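Local coordinates for protein 2-hydroxyethylphosphonate dioxygenase (Streptomyces viridochromogenes, PDB 4YAR) that cleaves 2-hydroxyethylphosphonate with dioxygen at a non-heme iron centre to give hydroxymethylphosphonate and formate, in the biosynthesis of the herbicidal antibiotic phosphinothricin tripeptide, at residues Y358-G363 with H394-T399; E362-L367 with E379-G384. The protein carries 1 engineered substitution. All blocks are in the same frame, centred on the assembly; numbering follows the deposited sequence.

Interaction 1: Y358-G363 with H394-T399; sequences YVVTEG and HRWHGT
Tyr358 meets two aromatic side chains of the facing strand, His394 and Trp396. Its phenol points tip to tip at the imidazole of His394, and OH lies 2.7 Å from NE2 of His394 in a hydrogen bond, in the plane of the imidazole; Lys404 is a second partner of this hydroxyl and Val392 O accepts from ND1. Trp396 approaches differently, its indole edge turned to the phenol face in a T-shaped stack. NE1 of Trp396 sits 3.4 Å above the centre of the Tyr358 ring, the planes 75° apart, so a polar N-H is placed over a pi cloud. Chi1 of -71° sets CG of Tyr358 anti to its carbonyl carbon, and CZ2 of Trp396 rests 3.5 Å from that CG. Beyond this tight buried cluster the packing slackens: branched, apolar Val360 reaches the indole with CG2, 4.3 Å from CZ3 of Trp396. At the more exposed end, Gly363 offers just a CA-H to Thr399 O (3.6 Å), where a side chain would clash. The strands run parallel (5°), axes 11.8 Å apart, in different sheets; two layers facing across an aromatic core are consistent with the beta barrel of a cupin-type (jelly-roll) domain.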
ATOM      1  N   TYR A 358      11.404   1.951  -7.229  1.00 14.05           N
ATOM      2  CA  TYR A 358      12.522   1.157  -7.657  1.00 14.47           C
ATOM      3  C   TYR A 358      13.829   1.687  -7.075  1.00 15.29           C
ATOM      4  O   TYR A 358      14.020   2.911  -7.022  1.00 16.16           O
ATOM      5  CB  TYR A 358      12.721   1.220  -9.202  1.00 14.77           C
ATOM      6  CG  TYR A 358      11.698   0.511 -10.059  1.00 14.98           C
ATOM      7  CD1 TYR A 358      11.747  -0.850 -10.265  1.00 14.64           C
ATOM      8  CD2 TYR A 358      10.673   1.214 -10.638  1.00 14.70           C
ATOM      9  CE1 TYR A 358      10.859  -1.474 -11.080  1.00 15.07           C
ATOM     10  CE2 TYR A 358       9.754   0.607 -11.450  1.00 16.68           C
ATOM     11  CZ  TYR A 358       9.841  -0.759 -11.677  1.00 16.79           C
ATOM     12  OH  TYR A 358       8.930  -1.406 -12.479  1.00 18.67           O
ATOM     13  N   VAL A 359      14.739   0.793  -6.734  1.00 15.22           N
ATOM     14  CA  VAL A 359      16.143   1.173  -6.401  1.00 15.63           C
ATOM     15  C   VAL A 359      17.163   0.313  -7.086  1.00 14.32           C
ATOM     16  O   VAL A 359      17.077  -0.969  -7.097  1.00 15.74           O
ATOM     17  CB  VAL A 359      16.400   1.260  -4.882  1.00 17.71           C
ATOM     18  CG1 VAL A 359      16.193  -0.082  -4.217  1.00 18.49           C
ATOM     19  CG2 VAL A 359      17.817   1.822  -4.593  1.00 17.97           C
ATOM     20  N   VAL A 360      18.108   0.981  -7.729  1.00 16.17           N
ATOM     21  CA  VAL A 360      19.144   0.313  -8.500  1.00 18.41           C
ATOM     22  C   VAL A 360      20.226  -0.185  -7.530  1.00 16.75           C
ATOM     23  O   VAL A 360      20.692   0.563  -6.686  1.00 18.47           O
ATOM     24  CB  VAL A 360      19.827   1.264  -9.522  1.00 18.83           C
ATOM     25  CG1 VAL A 360      20.903   0.530 -10.257  1.00 20.83           C
ATOM     26  CG2 VAL A 360      18.855   1.840 -10.507  1.00 21.31           C
ATOM     27  N   THR A 361      20.597  -1.435  -7.665  1.00 17.74           N
ATOM     28  CA  THR A 361      21.648  -2.047  -6.851  1.00 20.20           C
ATOM     29  C   THR A 361      22.895  -2.420  -7.623  1.00 18.91           C
ATOM     30  O   THR A 361      23.956  -2.539  -7.005  1.00 21.82           O
ATOM     31  CB  THR A 361      21.198  -3.265  -6.117  1.00 20.54           C
ATOM     32  OG1 THR A 361      20.778  -4.265  -7.034  1.00 24.98           O
ATOM     33  CG2 THR A 361      20.026  -2.931  -5.155  1.00 23.71           C
ATOM     34  N   GLU A 362      22.831  -2.419  -8.930  1.00 20.08           N
ATOM     35  CA  GLU A 362      23.998  -2.672  -9.769  1.00 20.67           C
ATOM     36  C   GLU A 362      23.782  -2.131 -11.149  1.00 22.01           C
ATOM     37  O   GLU A 362      22.731  -2.334 -11.752  1.00 21.53           O
ATOM     38  CB  GLU A 362      24.259  -4.149  -9.899  1.00 22.97           C
ATOM     39  CG  GLU A 362      25.685  -4.488 -10.300  1.00 26.63           C
ATOM     40  CD  GLU A 362      25.774  -5.951 -10.654  1.00 32.98           C
ATOM     41  OE1 GLU A 362      25.903  -6.764  -9.706  1.00 39.18           O
ATOM     42  OE2 GLU A 362      25.666  -6.273 -11.854  1.00 34.89           O
ATOM     43  N   GLY A 363      24.826  -1.496 -11.696  1.00 23.97           N
ATOM     44  CA  GLY A 363      24.814  -1.096 -13.096  1.00 23.83           C
ATOM     45  C   GLY A 363      24.379   0.335 -13.299  1.00 27.29           C
ATOM     46  O   GLY A 363      23.867   1.048 -12.377  1.00 28.83           O
ATOM     47  N   HIS A 394       6.319   1.769 -18.686  1.00 17.27           N
ATOM     48  CA  HIS A 394       7.780   2.010 -18.526  1.00 18.80           C
ATOM     49  C   HIS A 394       8.553   0.734 -18.775  1.00 18.06           C
ATOM     50  O   HIS A 394       8.010  -0.386 -18.950  1.00 18.50           O
ATOM     51  CB  HIS A 394       8.091   2.606 -17.107  1.00 19.43           C
ATOM     52  CG  HIS A 394       7.772   1.680 -15.972  1.00 17.78           C
ATOM     53  ND1 HIS A 394       6.487   1.391 -15.563  1.00 17.67           N
ATOM     54  CD2 HIS A 394       8.592   0.959 -15.168  1.00 16.23           C
ATOM     55  CE1 HIS A 394       6.523   0.563 -14.539  1.00 16.99           C
ATOM     56  NE2 HIS A 394       7.793   0.277 -14.287  1.00 18.98           N
ATOM     57  N   ARG A 395       9.864   0.896 -18.890  1.00 20.70           N
ATOM     58  CA  ARG A 395      10.739  -0.229 -19.121  1.00 22.44           C
ATOM     59  C   ARG A 395      12.153   0.177 -18.663  1.00 20.74           C
ATOM     60  O   ARG A 395      12.460   1.341 -18.509  1.00 19.56           O
ATOM     61  CB  ARG A 395      10.739  -0.603 -20.611  1.00 25.29           C
ATOM     62  CG  ARG A 395      11.233   0.531 -21.449  1.00 28.03           C
ATOM     63  CD  ARG A 395      10.877   0.289 -22.900  1.00 31.38           C
ATOM     64  NE  ARG A 395       9.466   0.570 -23.137  1.00 31.95           N
ATOM     65  CZ  ARG A 395       8.926   1.773 -23.233  1.00 32.67           C
ATOM     66  NH1 ARG A 395       9.673   2.838 -23.197  1.00 34.44           N
ATOM     67  NH2 ARG A 395       7.603   1.900 -23.418  1.00 33.85           N
ATOM     68  N   TRP A 396      12.950  -0.828 -18.381  1.00 22.64           N
ATOM     69  CA  TRP A 396      14.389  -0.654 -18.024  1.00 21.68           C
ATOM     70  C   TRP A 396      15.270  -1.237 -19.161  1.00 23.66           C
ATOM     71  O   TRP A 396      14.958  -2.331 -19.672  1.00 23.48           O
ATOM     72  CB  TRP A 396      14.724  -1.348 -16.742  1.00 24.11           C
ATOM     73  CG  TRP A 396      14.129  -0.783 -15.514  1.00 19.84           C
ATOM     74  CD1 TRP A 396      12.967  -1.176 -14.950  1.00 24.31           C
ATOM     75  CD2 TRP A 396      14.673   0.242 -14.657  1.00 22.54           C
ATOM     76  NE1 TRP A 396      12.723  -0.428 -13.803  1.00 23.78           N
ATOM     77  CE2 TRP A 396      13.751   0.445 -13.604  1.00 22.63           C
ATOM     78  CE3 TRP A 396      15.823   1.035 -14.683  1.00 20.47           C
ATOM     79  CZ2 TRP A 396      13.966   1.386 -12.608  1.00 20.78           C
ATOM     80  CZ3 TRP A 396      16.018   1.968 -13.715  1.00 21.67           C
ATOM     81  CH2 TRP A 396      15.120   2.116 -12.652  1.00 21.66           C
ATOM     82  N   HIS A 397      16.354  -0.525 -19.491  1.00 24.95           N
ATOM     83  CA  HIS A 397      17.427  -1.015 -20.416  1.00 28.43           C
ATOM     84  C   HIS A 397      18.772  -0.945 -19.657  1.00 25.99           C
ATOM     85  O   HIS A 397      18.913  -0.190 -18.690  1.00 24.17           O
ATOM     86  CB  HIS A 397      17.637  -0.165 -21.738  1.00 31.47           C
ATOM     87  CG  HIS A 397      16.397   0.077 -22.559  1.00 36.14           C
ATOM     88  ND1 HIS A 397      15.468  -0.909 -22.859  1.00 39.61           N
ATOM     89  CD2 HIS A 397      15.958   1.195 -23.181  1.00 38.44           C
ATOM     90  CE1 HIS A 397      14.483  -0.393 -23.591  1.00 32.55           C
ATOM     91  NE2 HIS A 397      14.766   0.878 -23.800  1.00 36.91           N
ATOM     92  N   GLY A 398      19.772  -1.692 -20.150  1.00 28.00           N
ATOM     93  CA  GLY A 398      21.092  -1.760 -19.487  1.00 26.33           C
ATOM     94  C   GLY A 398      21.380  -3.128 -18.917  1.00 24.79           C
ATOM     95  O   GLY A 398      20.720  -4.100 -19.257  1.00 26.77           O
ATOM     96  N   THR A 399      22.465  -3.229 -18.138  1.00 24.70           N
ATOM     97  CA  THR A 399      22.892  -4.446 -17.557  1.00 26.58           C
ATOM     98  C   THR A 399      23.137  -4.144 -16.089  1.00 25.01           C
ATOM     99  O   THR A 399      24.019  -3.397 -15.724  1.00 22.61           O
ATOM    100  CB  THR A 399      24.196  -4.933 -18.242  1.00 30.44           C
ATOM    101  OG1 THR A 399      23.852  -5.273 -19.590  1.00 32.95           O
ATOM    102  CG2 THR A 399      24.764  -6.178 -17.553  1.00 33.01           C
TER

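Interaction 2: E362-L367 with E379-G384; sequences EGRLTL and ELEPDG
Residues 362-367 and 379-384 run antiparallel, with Leu365 and Leu380 as a hydrogen-bonded pair joined by reciprocal bonds, Leu380 N to Leu365 O at 2.7 Å and Leu365 N to Leu380 O at 2.8 Å, and Thr366 and Glu379 next along as a non-hydrogen-bonded pair, where the CA-H of Glu379 points at Leu365 O.

The side chains divide by sheet face. Leu365 and Leu380 share the buried one, packing against Val360 and Trp396, as branched apolar residues suit. On the other face, OG1 of Thr366 touches CG of Glu379 at 3.5 Å, the beta-branched threonine fitting an extended strand. The long arm of Arg364 runs past two carboxylates, those of Glu381 and Glu379. CG of Arg364 is anti to its backbone N (chi1 178°), and the chain then bends at chi3 (-68°), with its end beside Glu381. The two side chains lie alongside each other, pointing the same way, and NH2 of Arg364 forms a long salt bridge of 3.6 Å to OE1 of Glu381, with guanidinium and carboxylate planes 54° apart. Glu379 instead meets the aliphatic part of the arm, its OE1 3.1 Å from CD of Arg364, and adds a nearby opposite charge without a salt bridge. These charges suit a rim near solvent, where a long ion pair would probably cost little in desolvation.

Pro382 brings CD to 3.2 Å from Gly363 O. It follows Glu381, which begins a type II turn closed by Gly384 N to Glu381 O, and the proline's fixed phi fits the second position of that turn. Together these features make up the open end of a beta hairpin, strands 365-371 and 374-380, where the chain turns off toward strand 385-388.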
ATOM      1  N   GLU A 362      22.831  -2.419  -8.930  1.00 20.08           N
ATOM      2  CA  GLU A 362      23.998  -2.672  -9.769  1.00 20.67           C
ATOM      3  C   GLU A 362      23.782  -2.131 -11.149  1.00 22.01           C
ATOM      4  O   GLU A 362      22.731  -2.334 -11.752  1.00 21.53           O
ATOM      5  CB  GLU A 362      24.259  -4.149  -9.899  1.00 22.97           C
ATOM      6  CG  GLU A 362      25.685  -4.488 -10.300  1.00 26.63           C
ATOM      7  CD  GLU A 362      25.774  -5.951 -10.654  1.00 32.98           C
ATOM      8  OE1 GLU A 362      25.903  -6.764  -9.706  1.00 39.18           O
ATOM      9  OE2 GLU A 362      25.666  -6.273 -11.854  1.00 34.89           O
ATOM     10  N   GLY A 363      24.826  -1.496 -11.696  1.00 23.97           N
ATOM     11  CA  GLY A 363      24.814  -1.096 -13.096  1.00 23.83           C
ATOM     12  C   GLY A 363      24.379   0.335 -13.299  1.00 27.29           C
ATOM     13  O   GLY A 363      23.867   1.048 -12.377  1.00 28.83           O
ATOM     14  N   ARG A 364      24.567   0.810 -14.516  1.00 27.67           N
ATOM     15  CA  ARG A 364      24.056   2.145 -14.887  1.00 27.12           C
ATOM     16  C   ARG A 364      22.882   1.762 -15.774  1.00 28.25           C
ATOM     17  O   ARG A 364      23.091   1.297 -16.919  1.00 23.44           O
ATOM     18  CB  ARG A 364      25.065   3.026 -15.667  1.00 31.54           C
ATOM     19  CG  ARG A 364      24.459   4.365 -16.068  1.00 39.63           C
ATOM     20  CD  ARG A 364      25.395   5.376 -16.716  1.00 44.18           C
ATOM     21  NE  ARG A 364      26.401   5.903 -15.808  1.00 53.04           N
ATOM     22  CZ  ARG A 364      27.717   5.684 -15.894  1.00 52.37           C
ATOM     23  NH1 ARG A 364      28.235   4.924 -16.860  1.00 48.05           N
ATOM     24  NH2 ARG A 364      28.532   6.256 -15.009  1.00 53.15           N
ATOM     25  N   LEU A 365      21.683   1.879 -15.201  1.00 24.59           N
ATOM     26  CA  LEU A 365      20.422   1.498 -15.839  1.00 26.34           C
ATOM     27  C   LEU A 365      19.646   2.705 -16.352  1.00 23.83           C
ATOM     28  O   LEU A 365      19.735   3.838 -15.812  1.00 24.32           O
ATOM     29  CB  LEU A 365      19.536   0.676 -14.885  1.00 27.14           C
ATOM     30  CG  LEU A 365      20.094  -0.649 -14.297  1.00 27.22           C
ATOM     31  CD1 LEU A 365      19.060  -1.403 -13.428  1.00 27.72           C
ATOM     32  CD2 LEU A 365      20.593  -1.540 -15.429  1.00 29.31           C
ATOM     33  N   THR A 366      18.891   2.438 -17.415  1.00 22.82           N
ATOM     34  CA  THR A 366      18.048   3.421 -18.001  1.00 22.79           C
ATOM     35  C   THR A 366      16.570   3.070 -17.821  1.00 20.97           C
ATOM     36  O   THR A 366      16.143   1.986 -18.154  1.00 21.07           O
ATOM     37  CB  THR A 366      18.406   3.696 -19.487  1.00 26.94           C
ATOM     38  OG1 THR A 366      19.694   4.313 -19.542  1.00 27.74           O
ATOM     39  CG2 THR A 366      17.410   4.653 -20.058  1.00 26.59           C
ATOM     40  N   LEU A 367      15.860   3.981 -17.199  1.00 19.25           N
ATOM     41  CA  LEU A 367      14.400   3.861 -17.020  1.00 17.54           C
ATOM     42  C   LEU A 367      13.759   4.723 -18.106  1.00 17.64           C
ATOM     43  O   LEU A 367      14.005   5.911 -18.144  1.00 19.33           O
ATOM     44  CB  LEU A 367      13.952   4.278 -15.632  1.00 18.47           C
ATOM     45  CG  LEU A 367      12.419   4.462 -15.394  1.00 19.05           C
ATOM     46  CD1 LEU A 367      11.676   3.156 -15.432  1.00 20.63           C
ATOM     47  CD2 LEU A 367      12.190   5.090 -14.020  1.00 20.13           C
ATOM     48  N   GLU A 379      18.891   8.031 -16.541  1.00 23.50           N
ATOM     49  CA  GLU A 379      19.957   7.060 -16.236  1.00 24.02           C
ATOM     50  C   GLU A 379      20.243   7.093 -14.737  1.00 20.07           C
ATOM     51  O   GLU A 379      20.363   8.188 -14.149  1.00 20.39           O
ATOM     52  CB  GLU A 379      21.262   7.374 -16.957  1.00 24.43           C
ATOM     53  CG  GLU A 379      21.185   7.252 -18.461  1.00 29.62           C
ATOM     54  CD  GLU A 379      22.566   7.416 -19.154  1.00 36.93           C
ATOM     55  OE1 GLU A 379      23.624   7.174 -18.505  1.00 34.81           O
ATOM     56  OE2 GLU A 379      22.589   7.792 -20.354  1.00 46.87           O
ATOM     57  N   LEU A 380      20.201   5.906 -14.140  1.00 18.75           N
ATOM     58  CA  LEU A 380      20.397   5.725 -12.692  1.00 19.24           C
ATOM     59  C   LEU A 380      21.490   4.699 -12.384  1.00 19.14           C
ATOM     60  O   LEU A 380      21.544   3.591 -12.935  1.00 20.77           O
ATOM     61  CB  LEU A 380      19.060   5.382 -12.012  1.00 20.72           C
ATOM     62  CG  LEU A 380      17.881   6.353 -12.133  1.00 20.82           C
ATOM     63  CD1 LEU A 380      16.596   5.661 -11.690  1.00 21.65           C
ATOM     64  CD2 LEU A 380      18.065   7.604 -11.287  1.00 20.19           C
ATOM     65  N   GLU A 381      22.355   5.060 -11.467  1.00 20.01           N
ATOM     66  CA  GLU A 381      23.412   4.205 -10.947  1.00 21.27           C
ATOM     67  C   GLU A 381      22.961   3.603  -9.593  1.00 21.54           C
ATOM     68  O   GLU A 381      21.908   3.994  -9.054  1.00 19.99           O
ATOM     69  CB  GLU A 381      24.689   5.046 -10.761  1.00 26.89           C
ATOM     70  CG  GLU A 381      25.302   5.494 -12.058  1.00 30.26           C
ATOM     71  CD  GLU A 381      26.532   6.373 -11.840  1.00 35.88           C
ATOM     72  OE1 GLU A 381      27.608   5.820 -11.608  1.00 40.94           O
ATOM     73  OE2 GLU A 381      26.401   7.604 -11.862  1.00 41.56           O
ATOM     74  N   PRO A 382      23.786   2.702  -9.000  1.00 21.07           N
ATOM     75  CA  PRO A 382      23.396   2.150  -7.704  1.00 20.04           C
ATOM     76  C   PRO A 382      23.101   3.149  -6.674  1.00 19.76           C
ATOM     77  O   PRO A 382      23.812   4.169  -6.542  1.00 20.88           O
ATOM     78  CB  PRO A 382      24.575   1.247  -7.319  1.00 20.56           C
ATOM     79  CG  PRO A 382      25.182   0.850  -8.656  1.00 21.85           C
ATOM     80  CD  PRO A 382      25.027   2.065  -9.518  1.00 21.20           C
ATOM     81  N   ASP A 383      22.032   2.890  -5.934  1.00 18.93           N
ATOM     82  CA  ASP A 383      21.406   3.858  -5.014  1.00 18.22           C
ATOM     83  C   ASP A 383      20.490   4.944  -5.645  1.00 17.11           C
ATOM     84  O   ASP A 383      19.692   5.581  -4.923  1.00 18.68           O
ATOM     85  CB  ASP A 383      22.381   4.533  -4.066  1.00 20.51           C
ATOM     86  CG  ASP A 383      23.083   3.554  -3.103  1.00 22.10           C
ATOM     87  OD1 ASP A 383      22.626   2.379  -2.907  1.00 22.08           O
ATOM     88  OD2 ASP A 383      24.171   3.931  -2.584  1.00 25.61           O
ATOM     89  N   GLY A 384      20.600   5.181  -6.939  1.00 17.22           N
ATOM     90  CA  GLY A 384      19.541   5.872  -7.663  1.00 17.04           C
ATOM     91  C   GLY A 384      18.211   5.159  -7.575  1.00 17.70           C
ATOM     92  O   GLY A 384      18.175   3.892  -7.497  1.00 17.27           O
TER

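How the interactions relate
Interactions 1 and 2, their centres about 5 Å apart, share Glu362 and Gly363, where the chain leaves strand 355-362 of the seven-stranded sheet and enters the hairpin of the smaller one. Two backbone hydrogen bonds probably join them: Val360 O lies 2.8 Å from Asp383 N, and His397 N lies 2.9 Å from Thr366 O, which places strand 394-397 beside strand 365-371. The leucines of interaction 2 and the Trp396 side of interaction 1 form one apolar layer between the sheets. Both lie away from the annotated substrate and iron sites; the side chain of Leu380 is about 7 Å from a bound cadmium ion, and that of Trp396 about 13 Å from a bound cadmium ion.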